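Long-range contacts in tRNA (guanosine(18)-2'-O)-methyltransferase (Aquifex aeolicus, PDB 1ZJR), which catalyses the S-adenosyl-L-methionine-dependent 2'-O-methylation of guanosine 18 in a subset of tRNA species: residues Phe98-Thr103 with Pro120-Val125; Leu26-Asp31 with Leu52-Tyr57. All coordinates share one frame; numbering follows the deposited sequence.

In the fold
Interactions 1 and 2 are two strand pairings in one parallel sheet, and they meet at its middle, where strand 26-31 lies beside strand 121-126. Their centres are about 9 Å apart. The seam between them is probably hydrogen-bonded from Leu123 N to Ile27 O (2.7 Å) and from Asp31 N to Val125 O (2.7 Å). Both pairings run toward the probable cofactor site. Thr103, predicted to bind S-adenosyl-L-methionine, closes interaction 1; its side chain is about 6 Å from that of Ile146 and about 9 Å from that of Leu155, both also predicted to bind it. The side chain of Asp31, ending its strand in interaction 2, is about 7 Å from that of Thr103.

Interaction 1 of 2, residues Phe98-Thr103 with Pro120-Val125; sequences FQIVAT and PTVLVV
Val101 holds CG1 anti to its backbone N (chi1 -179°), which leaves CG2 beside that nitrogen and against Thr121 CG2 at 3.7 Å, while Phe98 has CG beside its own N (chi1 -76°), and one face of its ring receives Pro120 CB. There the proline CB stands 3.9 Å from the ring centroid, close to the normal, a CH-pi contact displaced toward the rim. On the same side of the sheet as Ile100, Val122 sends CG2 to Phe98 CD1, and Ile100 CD1 lies 3.9 Å from Val122 CB, the two side chains running side by side. Farther along, Ile100 CG2 meets Val124 CG2.

The parallel backbones are joined by five hydrogen bonds. Gln99 and Val101 each use both N and O toward residues Pro120-Val125, from Gln99 N to Pro120 O (3.0 Å) through Val124 N to Val101 O (2.8 Å), and Thr103 N to Val124 O completes the set. Gln99 CG rests 3.4 Å from Thr121 OG1, a hydroxyl bonded to Lys119 O. An alanine at Gln99 would probably open a gap beside Thr121 OG1 and Pro120 O and leave Val115 and Lys119 less well covered.

Amides and carbonyls thus fix the register, apolar groups pack around Ile100 and Val122, and the face of Val101 also takes in the Thr121 hydroxyl; Thr103 OG1 hydrogen-bonds a glycerol, probably from the crystallisation liquor, which may mark the predicted cofactor pocket.

Interaction 2 of 2, residues Leu26-Asp31 with Leu52-Tyr57; sequences LIVFAD and LYLYYY
Val28 and Ala30 turn both N and O toward strand 52-57, giving a parallel pairing at 18° in which Val28 N-Tyr53 O (3.2 Å), Tyr55 N-Val28 O, Ala30 N-Tyr55 O (2.8 Å) and Tyr57 N-Ala30 O are hydrogen-bonded. At the start of the pairing a water takes over the link, donating to Leu26 O (2.6 Å) and accepting from Leu52 N (2.9 Å).

On one face Ile27 reaches two rings by different branches: its CD1 approaches Tyr53 CD1, while its CG2 sits at the edge of the Tyr55 ring, 3.7 Å from CD1. Phe29 keeps CG anti to its N (chi1 -168°), and its side chain crosses that of Tyr55 at about a right angle, Phe29 CD1 lying 3.7 Å from Tyr55 CB, with Tyr55 O over one face of the Phe29 ring. CE2 of the same ring touches Tyr57 CB. Asp31 lies alongside Tyr57, its carboxylate nearly coplanar with the ring and OD1 3.5 Å from CD1 at the ring edge; OD1 is buried without a polar partner, whereas OD2 is held by Ser133 N.

On the other face, Leu54 CD2 tucks against Val28 CG1 at 3.8 Å, and Ala30 CB meets Tyr56 CB. Helix 36-49 packs over Val28 and Leu54, through Cys46, Val43 and Phe39. Strand, helix and neighbouring parallel strand form a classic beta-alpha-beta crossover, the building unit of the knotted alpha/beta fold of SPOUT methyltransferases.

Interaction 1 of 2, residues Phe98-Thr103 with Pro120-Val125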
ATOM      1  N   PHE A  98      14.713  -1.495  -2.107  1.00 38.05           N
ATOM      2  CA  PHE A  98      13.394  -2.074  -1.855  1.00 36.18           C
ATOM      3  C   PHE A  98      13.169  -3.306  -2.724  1.00 33.94           C
ATOM      4  O   PHE A  98      13.487  -3.294  -3.909  1.00 34.37           O
ATOM      5  CB  PHE A  98      12.293  -1.058  -2.172  1.00 33.81           C
ATOM      6  CG  PHE A  98      12.132   0.020  -1.139  1.00 33.92           C
ATOM      7  CD1 PHE A  98      11.006   0.045  -0.315  1.00 32.83           C
ATOM      8  CD2 PHE A  98      13.078   1.029  -1.012  1.00 33.92           C
ATOM      9  CE1 PHE A  98      10.824   1.065   0.621  1.00 33.27           C
ATOM     10  CE2 PHE A  98      12.908   2.055  -0.079  1.00 34.55           C
ATOM     11  CZ  PHE A  98      11.778   2.074   0.738  1.00 34.62           C
ATOM     12  N   GLN A  99      12.632  -4.373  -2.138  1.00 34.16           N
ATOM     13  CA  GLN A  99      12.337  -5.564  -2.925  1.00 33.05           C
ATOM     14  C   GLN A  99      10.959  -5.318  -3.529  1.00 32.70           C
ATOM     15  O   GLN A  99      10.053  -4.827  -2.848  1.00 31.90           O
ATOM     16  CB  GLN A  99      12.302  -6.828  -2.058  1.00 33.98           C
ATOM     17  CG  GLN A  99      11.177  -6.885  -1.035  1.00 35.88           C
ATOM     18  CD  GLN A  99      11.062  -8.248  -0.356  1.00 34.89           C
ATOM     19  OE1 GLN A  99      10.362  -8.398   0.645  1.00 36.32           O
ATOM     20  NE2 GLN A  99      11.744  -9.246  -0.903  1.00 35.27           N
ATOM     21  N   ILE A 100      10.812  -5.633  -4.810  1.00 30.51           N
ATOM     22  CA  ILE A 100       9.542  -5.448  -5.498  1.00 30.57           C
ATOM     23  C   ILE A 100       8.805  -6.784  -5.516  1.00 29.05           C
ATOM     24  O   ILE A 100       9.253  -7.745  -6.143  1.00 29.58           O
ATOM     25  CB  ILE A 100       9.764  -4.961  -6.945  1.00 30.41           C
ATOM     26  CG1 ILE A 100      10.724  -3.766  -6.944  1.00 30.98           C
ATOM     27  CG2 ILE A 100       8.427  -4.586  -7.577  1.00 31.14           C
ATOM     28  CD1 ILE A 100      10.258  -2.580  -6.111  1.00 29.02           C
ATOM     29  N   VAL A 101       7.676  -6.827  -4.815  1.00 27.87           N
ATOM     30  CA  VAL A 101       6.851  -8.025  -4.693  1.00 27.45           C
ATOM     31  C   VAL A 101       5.562  -7.812  -5.488  1.00 29.28           C
ATOM     32  O   VAL A 101       4.754  -6.944  -5.157  1.00 27.34           O
ATOM     33  CB  VAL A 101       6.517  -8.284  -3.204  1.00 27.98           C
ATOM     34  CG1 VAL A 101       5.676  -9.549  -3.044  1.00 27.93           C
ATOM     35  CG2 VAL A 101       7.820  -8.404  -2.405  1.00 27.70           C
ATOM     36  N   ALA A 102       5.366  -8.611  -6.531  1.00 28.72           N
ATOM     37  CA  ALA A 102       4.188  -8.446  -7.373  1.00 28.15           C
ATOM     38  C   ALA A 102       3.285  -9.662  -7.481  1.00 27.59           C
ATOM     39  O   ALA A 102       3.751 -10.791  -7.603  1.00 26.75           O
ATOM     40  CB  ALA A 102       4.619  -8.010  -8.765  1.00 28.58           C
ATOM     41  N   THR A 103       1.979  -9.420  -7.443  1.00 28.12           N
ATOM     42  CA  THR A 103       1.009 -10.499  -7.579  1.00 27.10           C
ATOM     43  C   THR A 103       1.002 -10.858  -9.060  1.00 27.43           C
ATOM     44  O   THR A 103       0.667 -10.027  -9.905  1.00 27.75           O
ATOM     45  CB  THR A 103      -0.402 -10.042  -7.188  1.00 26.67           C
ATOM     46  OG1 THR A 103      -0.755  -8.894  -7.973  1.00 27.45           O
ATOM     47  CG2 THR A 103      -0.456  -9.688  -5.706  1.00 26.04           C
ATOM     48  N   PRO A 120      12.588  -3.551   3.576  1.00 32.54           N
ATOM     49  CA  PRO A 120      11.974  -2.530   2.713  1.00 31.51           C
ATOM     50  C   PRO A 120      11.299  -3.233   1.543  1.00 29.35           C
ATOM     51  O   PRO A 120      11.953  -3.938   0.758  1.00 28.39           O
ATOM     52  CB  PRO A 120      13.169  -1.685   2.282  1.00 32.02           C
ATOM     53  CG  PRO A 120      14.037  -1.718   3.518  1.00 33.35           C
ATOM     54  CD  PRO A 120      13.975  -3.186   3.916  1.00 32.53           C
ATOM     55  N   THR A 121       9.992  -3.028   1.422  1.00 28.27           N
ATOM     56  CA  THR A 121       9.206  -3.691   0.391  1.00 28.70           C
ATOM     57  C   THR A 121       8.148  -2.833  -0.292  1.00 27.78           C
ATOM     58  O   THR A 121       7.493  -2.011   0.342  1.00 26.79           O
ATOM     59  CB  THR A 121       8.441  -4.891   1.000  1.00 29.56           C
ATOM     60  OG1 THR A 121       9.372  -5.808   1.580  1.00 31.19           O
ATOM     61  CG2 THR A 121       7.599  -5.608  -0.067  1.00 28.91           C
ATOM     62  N   VAL A 122       7.986  -3.042  -1.592  1.00 27.79           N
ATOM     63  CA  VAL A 122       6.938  -2.363  -2.340  1.00 26.44           C
ATOM     64  C   VAL A 122       6.041  -3.504  -2.821  1.00 25.88           C
ATOM     65  O   VAL A 122       6.474  -4.333  -3.616  1.00 26.31           O
ATOM     66  CB  VAL A 122       7.459  -1.606  -3.594  1.00 28.09           C
ATOM     67  CG1 VAL A 122       6.268  -1.071  -4.387  1.00 26.34           C
ATOM     68  CG2 VAL A 122       8.361  -0.438  -3.190  1.00 25.19           C
ATOM     69  N   LEU A 123       4.815  -3.570  -2.308  1.00 23.54           N
ATOM     70  CA  LEU A 123       3.869  -4.602  -2.724  1.00 23.80           C
ATOM     71  C   LEU A 123       3.060  -4.058  -3.900  1.00 24.20           C
ATOM     72  O   LEU A 123       2.384  -3.039  -3.764  1.00 23.86           O
ATOM     73  CB  LEU A 123       2.904  -4.951  -1.581  1.00 23.42           C
ATOM     74  CG  LEU A 123       1.722  -5.837  -2.004  1.00 24.96           C
ATOM     75  CD1 LEU A 123       2.244  -7.202  -2.438  1.00 27.20           C
ATOM     76  CD2 LEU A 123       0.730  -5.978  -0.856  1.00 22.66           C
ATOM     77  N   VAL A 124       3.125  -4.731  -5.045  1.00 24.16           N
ATOM     78  CA  VAL A 124       2.379  -4.282  -6.218  1.00 24.38           C
ATOM     79  C   VAL A 124       1.200  -5.210  -6.476  1.00 25.08           C
ATOM     80  O   VAL A 124       1.376  -6.421  -6.624  1.00 24.28           O
ATOM     81  CB  VAL A 124       3.268  -4.261  -7.490  1.00 25.96           C
ATOM     82  CG1 VAL A 124       2.543  -3.531  -8.619  1.00 24.54           C
ATOM     83  CG2 VAL A 124       4.603  -3.589  -7.189  1.00 25.32           C
ATOM     84  N   VAL A 125      -0.000  -4.632  -6.526  1.00 25.07           N
ATOM     85  CA  VAL A 125      -1.223  -5.394  -6.772  1.00 25.42           C
ATOM     86  C   VAL A 125      -1.913  -4.748  -7.966  1.00 25.70           C
ATOM     87  O   VAL A 125      -1.562  -3.637  -8.356  1.00 26.31           O
ATOM     88  CB  VAL A 125      -2.185  -5.341  -5.557  1.00 24.58           C
ATOM     89  CG1 VAL A 125      -1.518  -5.944  -4.325  1.00 24.74           C
ATOM     90  CG2 VAL A 125      -2.594  -3.901  -5.284  1.00 24.79           C
TER

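Interaction 2 of 2, residues Leu26-Asp31 with Leu52-Tyr57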
ATOM      1  N   LEU A  26       7.057  -0.013   4.256  1.00 27.49           N
ATOM      2  CA  LEU A  26       6.128  -0.902   3.558  1.00 26.85           C
ATOM      3  C   LEU A  26       5.289  -0.073   2.580  1.00 25.71           C
ATOM      4  O   LEU A  26       4.369   0.635   2.985  1.00 25.38           O
ATOM      5  CB  LEU A  26       5.233  -1.603   4.582  1.00 27.10           C
ATOM      6  CG  LEU A  26       4.276  -2.679   4.060  1.00 28.62           C
ATOM      7  CD1 LEU A  26       5.058  -3.753   3.311  1.00 29.69           C
ATOM      8  CD2 LEU A  26       3.527  -3.284   5.227  1.00 31.25           C
ATOM      9  N   ILE A  27       5.622  -0.171   1.296  1.00 26.70           N
ATOM     10  CA  ILE A  27       4.959   0.607   0.250  1.00 27.61           C
ATOM     11  C   ILE A  27       3.988  -0.238  -0.559  1.00 25.86           C
ATOM     12  O   ILE A  27       4.226  -1.420  -0.776  1.00 26.32           O
ATOM     13  CB  ILE A  27       6.001   1.185  -0.752  1.00 28.25           C
ATOM     14  CG1 ILE A  27       7.165   1.830   0.008  1.00 31.28           C
ATOM     15  CG2 ILE A  27       5.333   2.190  -1.695  1.00 27.75           C
ATOM     16  CD1 ILE A  27       6.775   2.994   0.886  1.00 33.14           C
ATOM     17  N   VAL A  28       2.897   0.374  -1.005  1.00 25.99           N
ATOM     18  CA  VAL A  28       1.928  -0.339  -1.830  1.00 24.96           C
ATOM     19  C   VAL A  28       1.770   0.403  -3.155  1.00 24.11           C
ATOM     20  O   VAL A  28       1.706   1.634  -3.188  1.00 25.86           O
ATOM     21  CB  VAL A  28       0.537  -0.431  -1.156  1.00 25.71           C
ATOM     22  CG1 VAL A  28      -0.463  -1.069  -2.123  1.00 23.75           C
ATOM     23  CG2 VAL A  28       0.621  -1.262   0.118  1.00 24.70           C
ATOM     24  N   PHE A  29       1.718  -0.355  -4.244  1.00 24.76           N
ATOM     25  CA  PHE A  29       1.549   0.214  -5.574  1.00 24.73           C
ATOM     26  C   PHE A  29       0.331  -0.466  -6.194  1.00 23.61           C
ATOM     27  O   PHE A  29       0.322  -1.686  -6.355  1.00 22.50           O
ATOM     28  CB  PHE A  29       2.779  -0.072  -6.439  1.00 24.12           C
ATOM     29  CG  PHE A  29       2.811   0.708  -7.730  1.00 28.66           C
ATOM     30  CD1 PHE A  29       3.670   1.792  -7.878  1.00 29.27           C
ATOM     31  CD2 PHE A  29       1.959   0.376  -8.784  1.00 29.39           C
ATOM     32  CE1 PHE A  29       3.685   2.542  -9.057  1.00 29.84           C
ATOM     33  CE2 PHE A  29       1.966   1.120  -9.969  1.00 32.02           C
ATOM     34  CZ  PHE A  29       2.833   2.208 -10.104  1.00 31.07           C
ATOM     35  N   ALA A  30      -0.693   0.324  -6.515  1.00 23.18           N
ATOM     36  CA  ALA A  30      -1.917  -0.190  -7.117  1.00 25.13           C
ATOM     37  C   ALA A  30      -1.792  -0.035  -8.628  1.00 25.40           C
ATOM     38  O   ALA A  30      -1.787   1.078  -9.159  1.00 25.83           O
ATOM     39  CB  ALA A  30      -3.126   0.586  -6.606  1.00 25.73           C
ATOM     40  N   ASP A  31      -1.690  -1.164  -9.315  1.00 27.14           N
ATOM     41  CA  ASP A  31      -1.520  -1.153 -10.755  1.00 26.76           C
ATOM     42  C   ASP A  31      -2.825  -1.320 -11.503  1.00 26.91           C
ATOM     43  O   ASP A  31      -3.325  -2.432 -11.659  1.00 27.91           O
ATOM     44  CB  ASP A  31      -0.538  -2.250 -11.175  1.00 26.17           C
ATOM     45  CG  ASP A  31      -0.434  -2.385 -12.682  1.00 27.51           C
ATOM     46  OD1 ASP A  31      -0.547  -1.352 -13.370  1.00 27.91           O
ATOM     47  OD2 ASP A  31      -0.231  -3.511 -13.175  1.00 28.28           O
ATOM     48  N   LEU A  52       2.098   3.965   4.847  1.00 26.72           N
ATOM     49  CA  LEU A  52       2.095   5.423   4.748  1.00 27.97           C
ATOM     50  C   LEU A  52       2.080   5.922   3.305  1.00 28.75           C
ATOM     51  O   LEU A  52       1.562   7.006   3.030  1.00 29.52           O
ATOM     52  CB  LEU A  52       3.324   6.003   5.459  1.00 27.34           C
ATOM     53  CG  LEU A  52       3.453   7.533   5.437  1.00 28.28           C
ATOM     54  CD1 LEU A  52       2.311   8.163   6.210  1.00 29.35           C
ATOM     55  CD2 LEU A  52       4.790   7.939   6.041  1.00 30.58           C
ATOM     56  N   TYR A  53       2.649   5.144   2.390  1.00 28.02           N
ATOM     57  CA  TYR A  53       2.692   5.549   0.986  1.00 27.91           C
ATOM     58  C   TYR A  53       2.004   4.574   0.039  1.00 27.58           C
ATOM     59  O   TYR A  53       2.359   3.392  -0.016  1.00 24.80           O
ATOM     60  CB  TYR A  53       4.141   5.728   0.526  1.00 30.52           C
ATOM     61  CG  TYR A  53       4.948   6.687   1.369  1.00 34.28           C
ATOM     62  CD1 TYR A  53       5.810   6.217   2.361  1.00 37.13           C
ATOM     63  CD2 TYR A  53       4.858   8.066   1.170  1.00 37.24           C
ATOM     64  CE1 TYR A  53       6.568   7.097   3.134  1.00 39.44           C
ATOM     65  CE2 TYR A  53       5.611   8.958   1.938  1.00 39.06           C
ATOM     66  CZ  TYR A  53       6.462   8.466   2.914  1.00 40.94           C
ATOM     67  OH  TYR A  53       7.217   9.340   3.663  1.00 44.55           O
ATOM     68  N   LEU A  54       1.033   5.088  -0.714  1.00 26.07           N
ATOM     69  CA  LEU A  54       0.290   4.299  -1.697  1.00 26.94           C
ATOM     70  C   LEU A  54       0.435   5.011  -3.038  1.00 25.73           C
ATOM     71  O   LEU A  54       0.023   6.162  -3.176  1.00 28.51           O
ATOM     72  CB  LEU A  54      -1.203   4.255  -1.336  1.00 26.95           C
ATOM     73  CG  LEU A  54      -2.128   3.120  -1.815  1.00 33.32           C
ATOM     74  CD1 LEU A  54      -3.490   3.714  -2.102  1.00 31.54           C
ATOM     75  CD2 LEU A  54      -1.593   2.400  -3.030  1.00 31.45           C
ATOM     76  N   TYR A  55       1.029   4.336  -4.014  1.00 26.24           N
ATOM     77  CA  TYR A  55       1.195   4.896  -5.350  1.00 26.96           C
ATOM     78  C   TYR A  55       0.222   4.161  -6.248  1.00 28.44           C
ATOM     79  O   TYR A  55      -0.144   3.021  -5.960  1.00 26.91           O
ATOM     80  CB  TYR A  55       2.617   4.669  -5.860  1.00 28.59           C
ATOM     81  CG  TYR A  55       3.666   5.421  -5.077  1.00 30.72           C
ATOM     82  CD1 TYR A  55       4.135   4.936  -3.858  1.00 31.57           C
ATOM     83  CD2 TYR A  55       4.173   6.634  -5.546  1.00 28.90           C
ATOM     84  CE1 TYR A  55       5.081   5.640  -3.121  1.00 31.53           C
ATOM     85  CE2 TYR A  55       5.125   7.346  -4.816  1.00 30.51           C
ATOM     86  CZ  TYR A  55       5.572   6.844  -3.604  1.00 31.77           C
ATOM     87  OH  TYR A  55       6.503   7.542  -2.871  1.00 33.25           O
ATOM     88  N   TYR A  56      -0.206   4.802  -7.329  1.00 27.27           N
ATOM     89  CA  TYR A  56      -1.137   4.147  -8.235  1.00 29.33           C
ATOM     90  C   TYR A  56      -0.976   4.605  -9.678  1.00 29.81           C
ATOM     91  O   TYR A  56      -0.533   5.722  -9.950  1.00 29.80           O
ATOM     92  CB  TYR A  56      -2.577   4.376  -7.765  1.00 28.33           C
ATOM     93  CG  TYR A  56      -3.123   5.764  -8.014  1.00 31.25           C
ATOM     94  CD1 TYR A  56      -3.831   6.056  -9.184  1.00 31.93           C
ATOM     95  CD2 TYR A  56      -2.952   6.781  -7.074  1.00 30.32           C
ATOM     96  CE1 TYR A  56      -4.360   7.322  -9.403  1.00 34.03           C
ATOM     97  CE2 TYR A  56      -3.476   8.049  -7.285  1.00 34.57           C
ATOM     98  CZ  TYR A  56      -4.183   8.312  -8.451  1.00 34.78           C
ATOM     99  OH  TYR A  56      -4.725   9.560  -8.650  1.00 36.63           O
ATOM    100  N   TYR A  57      -1.329   3.710 -10.591  1.00 30.13           N
ATOM    101  CA  TYR A  57      -1.263   3.950 -12.026  1.00 32.02           C
ATOM    102  C   TYR A  57      -2.659   3.617 -12.540  1.00 34.62           C
ATOM    103  O   TYR A  57      -3.186   2.553 -12.235  1.00 31.75           O
ATOM    104  CB  TYR A  57      -0.227   3.006 -12.638  1.00 31.11           C
ATOM    105  CG  TYR A  57      -0.145   3.012 -14.152  1.00 33.37           C
ATOM    106  CD1 TYR A  57      -0.353   1.842 -14.876  1.00 30.50           C
ATOM    107  CD2 TYR A  57       0.219   4.164 -14.851  1.00 31.71           C
ATOM    108  CE1 TYR A  57      -0.191   1.809 -16.263  1.00 33.55           C
ATOM    109  CE2 TYR A  57       0.382   4.146 -16.235  1.00 34.39           C
ATOM    110  CZ  TYR A  57       0.179   2.965 -16.934  1.00 34.64           C
ATOM    111  OH  TYR A  57       0.358   2.933 -18.298  1.00 35.58           O
TER
HETATM  112  O   HOH W   1       4.612   3.112   3.684  1.00 33.95           O